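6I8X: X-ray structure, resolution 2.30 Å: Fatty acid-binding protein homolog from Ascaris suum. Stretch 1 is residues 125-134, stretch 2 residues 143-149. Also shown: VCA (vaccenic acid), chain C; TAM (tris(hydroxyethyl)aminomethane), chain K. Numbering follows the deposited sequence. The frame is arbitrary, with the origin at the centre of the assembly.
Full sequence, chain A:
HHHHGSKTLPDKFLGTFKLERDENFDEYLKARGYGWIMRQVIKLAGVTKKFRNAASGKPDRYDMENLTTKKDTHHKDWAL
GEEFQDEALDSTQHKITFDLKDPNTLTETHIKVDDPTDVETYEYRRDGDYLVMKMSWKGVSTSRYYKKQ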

ATOM      1  N   ARG A 125      -4.900   0.383  -8.362  1.00 33.27           N
ATOM      2  CA  ARG A 125      -5.532   0.871  -9.573  1.00 34.22           C
ATOM      3  C   ARG A 125      -6.817   1.543  -9.211  1.00 38.38           C
ATOM      4  O   ARG A 125      -7.459   1.160  -8.248  1.00 36.77           O
ATOM      5  CB  ARG A 125      -5.797  -0.285 -10.552  1.00 36.52           C
ATOM      6  CG  ARG A 125      -4.536  -0.916 -11.151  1.00 47.18           C
ATOM      7  CD  ARG A 125      -4.855  -1.961 -12.206  1.00 58.48           C
ATOM      8  NE  ARG A 125      -5.404  -1.358 -13.420  1.00 69.57           N
ATOM      9  CZ  ARG A 125      -4.675  -0.939 -14.448  1.00 82.27           C
ATOM     10  NH1 ARG A 125      -3.355  -1.078 -14.435  1.00 63.06           N
ATOM     11  NH2 ARG A 125      -5.262  -0.391 -15.504  1.00 73.57           N
ATOM     12  N   ARG A 126      -7.176   2.574  -9.949  1.00 37.38           N
ATOM     13  CA  ARG A 126      -8.451   3.240  -9.742  1.00 37.21           C
ATOM     14  C   ARG A 126      -9.455   2.639 -10.678  1.00 41.53           C
ATOM     15  O   ARG A 126      -9.142   2.403 -11.838  1.00 41.73           O
ATOM     16  CB  ARG A 126      -8.370   4.759  -9.948  1.00 34.70           C
ATOM     17  CG  ARG A 126      -7.912   5.507  -8.714  1.00 40.95           C
ATOM     18  CD  ARG A 126      -8.883   5.468  -7.533  1.00 38.33           C
ATOM     19  NE  ARG A 126     -10.215   6.027  -7.813  1.00 36.31           N
ATOM     20  CZ  ARG A 126     -10.563   7.304  -7.659  1.00 37.80           C
ATOM     21  NH1 ARG A 126      -9.667   8.203  -7.278  1.00 27.28           N
ATOM     22  NH2 ARG A 126     -11.803   7.695  -7.903  1.00 29.32           N
ATOM     23  N   ASP A 127     -10.656   2.366 -10.173  1.00 38.84           N
ATOM     24  CA  ASP A 127     -11.753   1.847 -10.966  1.00 39.37           C
ATOM     25  C   ASP A 127     -13.043   2.519 -10.484  1.00 38.96           C
ATOM     26  O   ASP A 127     -13.684   2.048  -9.533  1.00 37.92           O
ATOM     27  CB  ASP A 127     -11.835   0.319 -10.879  1.00 42.13           C
ATOM     28  CG  ASP A 127     -12.867  -0.243 -11.828  1.00 55.90           C
ATOM     29  OD1 ASP A 127     -13.144   0.418 -12.859  1.00 56.35           O
ATOM     30  OD2 ASP A 127     -13.432  -1.320 -11.522  1.00 65.35           O
ATOM     31  N   GLY A 128     -13.387   3.625 -11.139  1.00 32.18           N
ATOM     32  CA  GLY A 128     -14.530   4.433 -10.761  1.00 31.55           C
ATOM     33  C   GLY A 128     -14.227   5.052  -9.414  1.00 35.71           C
ATOM     34  O   GLY A 128     -13.100   5.522  -9.185  1.00 34.64           O
ATOM     35  N   ASP A 129     -15.164   4.929  -8.474  1.00 33.88           N
ATOM     36  CA  ASP A 129     -15.007   5.478  -7.114  1.00 34.74           C
ATOM     37  C   ASP A 129     -14.121   4.626  -6.220  1.00 36.90           C
ATOM     38  O   ASP A 129     -13.993   4.914  -5.037  1.00 36.32           O
ATOM     39  CB  ASP A 129     -16.380   5.684  -6.457  1.00 37.48           C
ATOM     40  CG  ASP A 129     -17.260   6.574  -7.294  1.00 49.67           C
ATOM     41  OD1 ASP A 129     -16.866   7.754  -7.529  1.00 47.44           O
ATOM     42  OD2 ASP A 129     -18.285   6.069  -7.809  1.00 59.85           O
ATOM     43  N   TYR A 130     -13.526   3.581  -6.781  1.00 33.53           N
ATOM     44  CA  TYR A 130     -12.711   2.632  -6.037  1.00 32.59           C
ATOM     45  C   TYR A 130     -11.251   2.660  -6.367  1.00 34.75           C
ATOM     46  O   TYR A 130     -10.868   2.805  -7.516  1.00 33.35           O
ATOM     47  CB  TYR A 130     -13.238   1.179  -6.212  1.00 33.18           C
ATOM     48  CG  TYR A 130     -14.589   0.962  -5.580  1.00 35.74           C
ATOM     49  CD1 TYR A 130     -15.762   1.192  -6.298  1.00 38.58           C
ATOM     50  CD2 TYR A 130     -14.703   0.582  -4.240  1.00 36.06           C
ATOM     51  CE1 TYR A 130     -17.016   1.078  -5.694  1.00 39.96           C
ATOM     52  CE2 TYR A 130     -15.950   0.421  -3.637  1.00 37.09           C
ATOM     53  CZ  TYR A 130     -17.107   0.673  -4.369  1.00 46.87           C
ATOM     54  OH  TYR A 130     -18.342   0.565  -3.770  1.00 47.41           O
ATOM     55  N   LEU A 131     -10.447   2.429  -5.336  1.00 32.56           N
ATOM     56  CA  LEU A 131      -9.026   2.155  -5.406  1.00 31.57           C
ATOM     57  C   LEU A 131      -8.997   0.625  -5.172  1.00 35.66           C
ATOM     58  O   LEU A 131      -9.543   0.136  -4.192  1.00 34.78           O
ATOM     59  CB  LEU A 131      -8.272   2.900  -4.283  1.00 30.67           C
ATOM     60  CG  LEU A 131      -6.747   2.710  -4.231  1.00 34.03           C
ATOM     61  CD1 LEU A 131      -6.041   3.444  -5.395  1.00 33.20           C
ATOM     62  CD2 LEU A 131      -6.209   3.149  -2.880  1.00 36.72           C
ATOM     63  N   VAL A 132      -8.434  -0.115  -6.102  1.00 34.48           N
ATOM     64  CA  VAL A 132      -8.322  -1.572  -6.057  1.00 33.25           C
ATOM     65  C   VAL A 132      -6.858  -1.910  -5.746  1.00 35.06           C
ATOM     66  O   VAL A 132      -5.960  -1.512  -6.483  1.00 32.84           O
ATOM     67  CB  VAL A 132      -8.779  -2.220  -7.398  1.00 37.01           C
ATOM     68  CG1 VAL A 132      -8.788  -3.744  -7.299  1.00 36.87           C
ATOM     69  CG2 VAL A 132     -10.149  -1.689  -7.844  1.00 36.73           C
ATOM     70  N   MET A 133      -6.634  -2.636  -4.651  1.00 30.86           N
ATOM     71  CA  MET A 133      -5.325  -3.100  -4.263  1.00 30.33           C
ATOM     72  C   MET A 133      -5.226  -4.570  -4.617  1.00 33.97           C
ATOM     73  O   MET A 133      -6.015  -5.357  -4.117  1.00 34.58           O
ATOM     74  CB  MET A 133      -5.082  -2.898  -2.776  1.00 32.66           C
ATOM     75  CG  MET A 133      -3.642  -3.176  -2.383  1.00 37.81           C
ATOM     76  SD  MET A 133      -3.563  -3.223  -0.598  1.00 43.66           S
ATOM     77  CE  MET A 133      -1.853  -3.077  -0.346  1.00 40.18           C
ATOM     78  N   LYS A 134      -4.242  -4.940  -5.446  1.00 32.01           N
ATOM     79  CA  LYS A 134      -4.015  -6.311  -5.899  1.00 33.89           C
ATOM     80  C   LYS A 134      -2.707  -6.865  -5.353  1.00 40.59           C
ATOM     81  O   LYS A 134      -1.679  -6.181  -5.320  1.00 37.94           O
ATOM     82  CB  LYS A 134      -4.026  -6.405  -7.445  1.00 37.40           C
ATOM     83  CG  LYS A 134      -5.371  -6.075  -8.072  1.00 53.35           C
ATOM     84  CD  LYS A 134      -5.348  -6.242  -9.593  1.00 64.05           C
ATOM     85  CE  LYS A 134      -6.623  -5.777 -10.278  1.00 67.38           C
ATOM     86  NZ  LYS A 134      -7.788  -6.675 -10.013  1.00 68.29           N
ATOM     87  N   SER A 143      -7.874  -9.172  -4.536  1.00 29.83           N
ATOM     88  CA  SER A 143      -8.203  -7.770  -4.826  1.00 29.19           C
ATOM     89  C   SER A 143      -8.966  -7.235  -3.621  1.00 31.13           C
ATOM     90  O   SER A 143      -9.847  -7.919  -3.119  1.00 30.16           O
ATOM     91  CB  SER A 143      -9.077  -7.656  -6.074  1.00 31.00           C
ATOM     92  OG  SER A 143      -8.263  -7.881  -7.203  1.00 47.16           O
ATOM     93  N   ARG A 144      -8.602  -6.046  -3.139  1.00 28.71           N
ATOM     94  CA  ARG A 144      -9.223  -5.383  -1.978  1.00 28.35           C
ATOM     95  C   ARG A 144      -9.713  -4.059  -2.525  1.00 32.95           C
ATOM     96  O   ARG A 144      -8.950  -3.354  -3.197  1.00 31.90           O
ATOM     97  CB  ARG A 144      -8.177  -5.154  -0.849  1.00 29.00           C
ATOM     98  CG  ARG A 144      -7.459  -6.417  -0.344  1.00 32.42           C
ATOM     99  CD  ARG A 144      -8.053  -6.922   0.965  1.00 44.61           C
ATOM    100  NE  ARG A 144      -7.456  -6.257   2.108  1.00 49.33           N
ATOM    101  CZ  ARG A 144      -7.957  -6.244   3.336  1.00 55.14           C
ATOM    102  NH1 ARG A 144      -9.091  -6.883   3.607  1.00 43.78           N
ATOM    103  NH2 ARG A 144      -7.318  -5.618   4.307  1.00 38.44           N
ATOM    104  N   TYR A 145     -10.994  -3.740  -2.264  1.00 30.81           N
ATOM    105  CA  TYR A 145     -11.720  -2.573  -2.773  1.00 30.27           C
ATOM    106  C   TYR A 145     -11.898  -1.493  -1.705  1.00 31.87           C
ATOM    107  O   TYR A 145     -12.545  -1.732  -0.697  1.00 29.40           O
ATOM    108  CB  TYR A 145     -13.071  -3.016  -3.417  1.00 31.27           C
ATOM    109  CG  TYR A 145     -12.863  -4.008  -4.549  1.00 35.26           C
ATOM    110  CD1 TYR A 145     -12.700  -5.368  -4.292  1.00 38.15           C
ATOM    111  CD2 TYR A 145     -12.743  -3.577  -5.865  1.00 35.79           C
ATOM    112  CE1 TYR A 145     -12.437  -6.272  -5.316  1.00 39.16           C
ATOM    113  CE2 TYR A 145     -12.502  -4.477  -6.902  1.00 36.88           C
ATOM    114  CZ  TYR A 145     -12.346  -5.822  -6.622  1.00 47.16           C
ATOM    115  OH  TYR A 145     -12.114  -6.717  -7.637  1.00 51.79           O
ATOM    116  N   TYR A 146     -11.324  -0.299  -1.956  1.00 29.55           N
ATOM    117  CA  TYR A 146     -11.342   0.890  -1.074  1.00 28.86           C
ATOM    118  C   TYR A 146     -12.112   1.998  -1.754  1.00 33.33           C
ATOM    119  O   TYR A 146     -11.744   2.467  -2.841  1.00 34.17           O
ATOM    120  CB  TYR A 146      -9.908   1.391  -0.787  1.00 28.82           C
ATOM    121  CG  TYR A 146      -9.032   0.412  -0.046  1.00 30.11           C
ATOM    122  CD1 TYR A 146      -8.432  -0.658  -0.711  1.00 32.76           C
ATOM    123  CD2 TYR A 146      -8.739   0.593   1.303  1.00 30.52           C
ATOM    124  CE1 TYR A 146      -7.622  -1.567  -0.031  1.00 33.74           C
ATOM    125  CE2 TYR A 146      -7.896  -0.284   1.983  1.00 31.88           C
ATOM    126  CZ  TYR A 146      -7.363  -1.379   1.317  1.00 44.13           C
ATOM    127  OH  TYR A 146      -6.549  -2.265   1.969  1.00 52.07           O
ATOM    128  N   LYS A 147     -13.205   2.373  -1.134  1.00 29.71           N
ATOM    129  CA  LYS A 147     -14.129   3.382  -1.621  1.00 29.38           C
ATOM    130  C   LYS A 147     -13.553   4.753  -1.329  1.00 33.55           C
ATOM    131  O   LYS A 147     -13.197   5.031  -0.187  1.00 33.02           O
ATOM    132  CB  LYS A 147     -15.508   3.174  -0.949  1.00 30.35           C
ATOM    133  CG  LYS A 147     -16.613   4.129  -1.369  1.00 36.33           C
ATOM    134  CD  LYS A 147     -17.407   3.625  -2.560  1.00 48.91           C
ATOM    135  CE  LYS A 147     -18.688   4.394  -2.792  1.00 60.93           C
ATOM    136  NZ  LYS A 147     -18.439   5.673  -3.493  1.00 72.84           N
ATOM    137  N   LYS A 148     -13.415   5.583  -2.377  1.00 30.43           N
ATOM    138  CA  LYS A 148     -12.959   6.960  -2.267  1.00 30.73           C
ATOM    139  C   LYS A 148     -13.984   7.737  -1.401  1.00 35.02           C
ATOM    140  O   LYS A 148     -15.210   7.645  -1.617  1.00 30.86           O
ATOM    141  CB  LYS A 148     -12.802   7.574  -3.684  1.00 33.83           C
ATOM    142  CG  LYS A 148     -12.544   9.072  -3.780  1.00 36.18           C
ATOM    143  CD  LYS A 148     -11.260   9.475  -3.142  1.00 38.83           C
ATOM    144  CE  LYS A 148     -10.425  10.307  -4.064  1.00 42.50           C
ATOM    145  NZ  LYS A 148     -10.688  11.764  -3.936  1.00 38.26           N
ATOM    146  N   GLN A 149     -13.455   8.458  -0.381  1.00 33.66           N
ATOM    147  CA  GLN A 149     -14.238   9.251   0.577  1.00 33.15           C
ATOM    148  C   GLN A 149     -14.102  10.757   0.305  1.00 45.51           C
ATOM    149  O   GLN A 149     -14.906  11.516   0.877  1.00 65.41           O
ATOM    150  CB  GLN A 149     -13.787   8.943   2.024  1.00 34.34           C
ATOM    151  CG  GLN A 149     -13.630   7.451   2.375  1.00 34.18           C
ATOM    152  CD  GLN A 149     -14.970   6.817   2.551  1.00 48.44           C
ATOM    153  OE1 GLN A 149     -15.561   6.261   1.618  1.00 45.94           O
ATOM    154  NE2 GLN A 149     -15.493   6.926   3.746  1.00 40.22           N
ATOM    155  OXT GLN A 149     -13.154  11.189  -0.394  1.00 51.84           O
TER
HETATM  156  O2  VCA C 201      -2.435  -2.826   3.457  1.00 89.03           O
HETATM  157  C1  VCA C 201      -3.538  -3.323   3.971  1.00 92.39           C
HETATM  158  O1  VCA C 201      -4.633  -2.868   3.744  1.00 94.23           O
HETATM  159  C2  VCA C 201      -3.325  -4.515   4.861  1.00 93.58           C
HETATM  160  C3  VCA C 201      -4.228  -4.581   6.089  1.00 91.51           C
HETATM  161  C4  VCA C 201      -3.727  -5.575   7.124  1.00 91.76           C
HETATM  162  C5  VCA C 201      -4.649  -5.801   8.305  1.00 89.97           C
HETATM  163  C6  VCA C 201      -4.417  -4.847   9.459  1.00 89.89           C
HETATM  164  C7  VCA C 201      -5.476  -4.964  10.537  1.00 92.25           C
HETATM  165  C8  VCA C 201      -5.321  -6.094  11.542  1.00 95.61           C
HETATM  166  C9  VCA C 201      -4.381  -5.787  12.691  1.00 96.81           C
HETATM  167  C10 VCA C 201      -4.150  -6.992  13.609  1.00 98.28           C
HETATM  168  C11 VCA C 201      -2.802  -6.999  14.265  1.00 99.26           C
HETATM  169  C12 VCA C 201      -1.647  -7.212  13.660  1.00 99.97           C
HETATM  170  C13 VCA C 201      -1.451  -7.480  12.195  1.00 99.12           C
HETATM  171  C14 VCA C 201      -0.037  -7.936  11.837  1.00 98.09           C
HETATM  172  C15 VCA C 201       0.130  -8.365  10.387  1.00 96.89           C
HETATM  173  C16 VCA C 201      -0.202  -7.304   9.345  1.00 94.98           C
HETATM  174  C17 VCA C 201       0.058  -7.754   7.919  1.00 96.76           C
HETATM  175  C18 VCA C 201       0.060  -6.622   6.927  1.00 96.49           C
HETATM  176  C   TAM K 209      -8.121  15.564  -2.648  1.00 61.11           C
HETATM  177  C1  TAM K 209      -7.088  15.434  -1.447  1.00 62.01           C
HETATM  178  C2  TAM K 209      -9.004  14.233  -2.627  1.00 54.11           C
HETATM  179  C3  TAM K 209      -9.071  16.856  -2.704  1.00 59.91           C
HETATM  180  C4  TAM K 209      -5.679  15.910  -1.726  1.00 62.57           C
HETATM  181  C5  TAM K 209      -9.805  14.056  -1.353  1.00 54.76           C
HETATM  182  C6  TAM K 209      -8.701  17.976  -1.763  1.00 60.98           C
HETATM  183  N   TAM K 209      -7.210  15.606  -3.808  1.00 62.33           N
HETATM  184  O4  TAM K 209      -4.877  15.730  -0.581  1.00 62.85           O
HETATM  185  O5  TAM K 209     -10.303  12.698  -1.140  1.00 60.89           O
HETATM  186  O6  TAM K 209      -9.550  19.080  -1.977  1.00 64.35           O

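How do the two backbones meet? Strands 130-134 and 143-148 run antiparallel, their directions 157° apart and their axes 4.6 Å apart at closest approach. Leu131 faces Tyr146 as a hydrogen-bonded pair: Leu131 N donates to Tyr146 O at 2.8 Å, and Tyr146 N to Leu131 O at 2.9 Å. Met133 and Arg144 repeat the pattern, Met133 N to Arg144 O at 2.8 Å and Arg144 N to Met133 O at 2.9 Å. Beyond the last bridge, Lys148 N still reaches Asp129 O at 2.8 Å, so the pairing extends to the type II' turn from Asp127 to Tyr130. Gly128 suits that turn, since its positive phi favours glycine.

What lies on the face carrying Leu131, Met133, Arg144 and Tyr146? This is the buried side, where the vaccenic acid binds. Leu131 CB packs on Tyr146 CB at 4.1 Å, and Met133 CB lies 4.0 Å from Tyr146 CE1, so the tyrosine covers apolar surface while its hydroxyl reaches the ligand, with OH 2.7 Å from VCA O1. The ends of Met133 and Arg144 lead away from the opposing strand; Arg144 NH2 lies 3.7 Å from VCA C3.

How is the other face filled? Val132 CG2 touches Tyr145 CE2 at 3.8 Å, and Tyr130 CD2 approaches Tyr145 CB at 4.0 Å, a compact branched residue and two aromatics forming an apolar patch. Polar ends flank it. Lys134 NZ donates to Ser143 OG at 3.1 Å: the lysine, trans at chi2 and chi3, reaches across to its neighbour, and the short serine leaves its hydroxyl close to the backbone, where the longer chain can meet it. Toward the turn, the aliphatic part of Lys147 packs by Tyr130, CD 3.4 Å from OH, while its NZ stays 4.3 Å from Asp129 OD2, too far for a salt bridge.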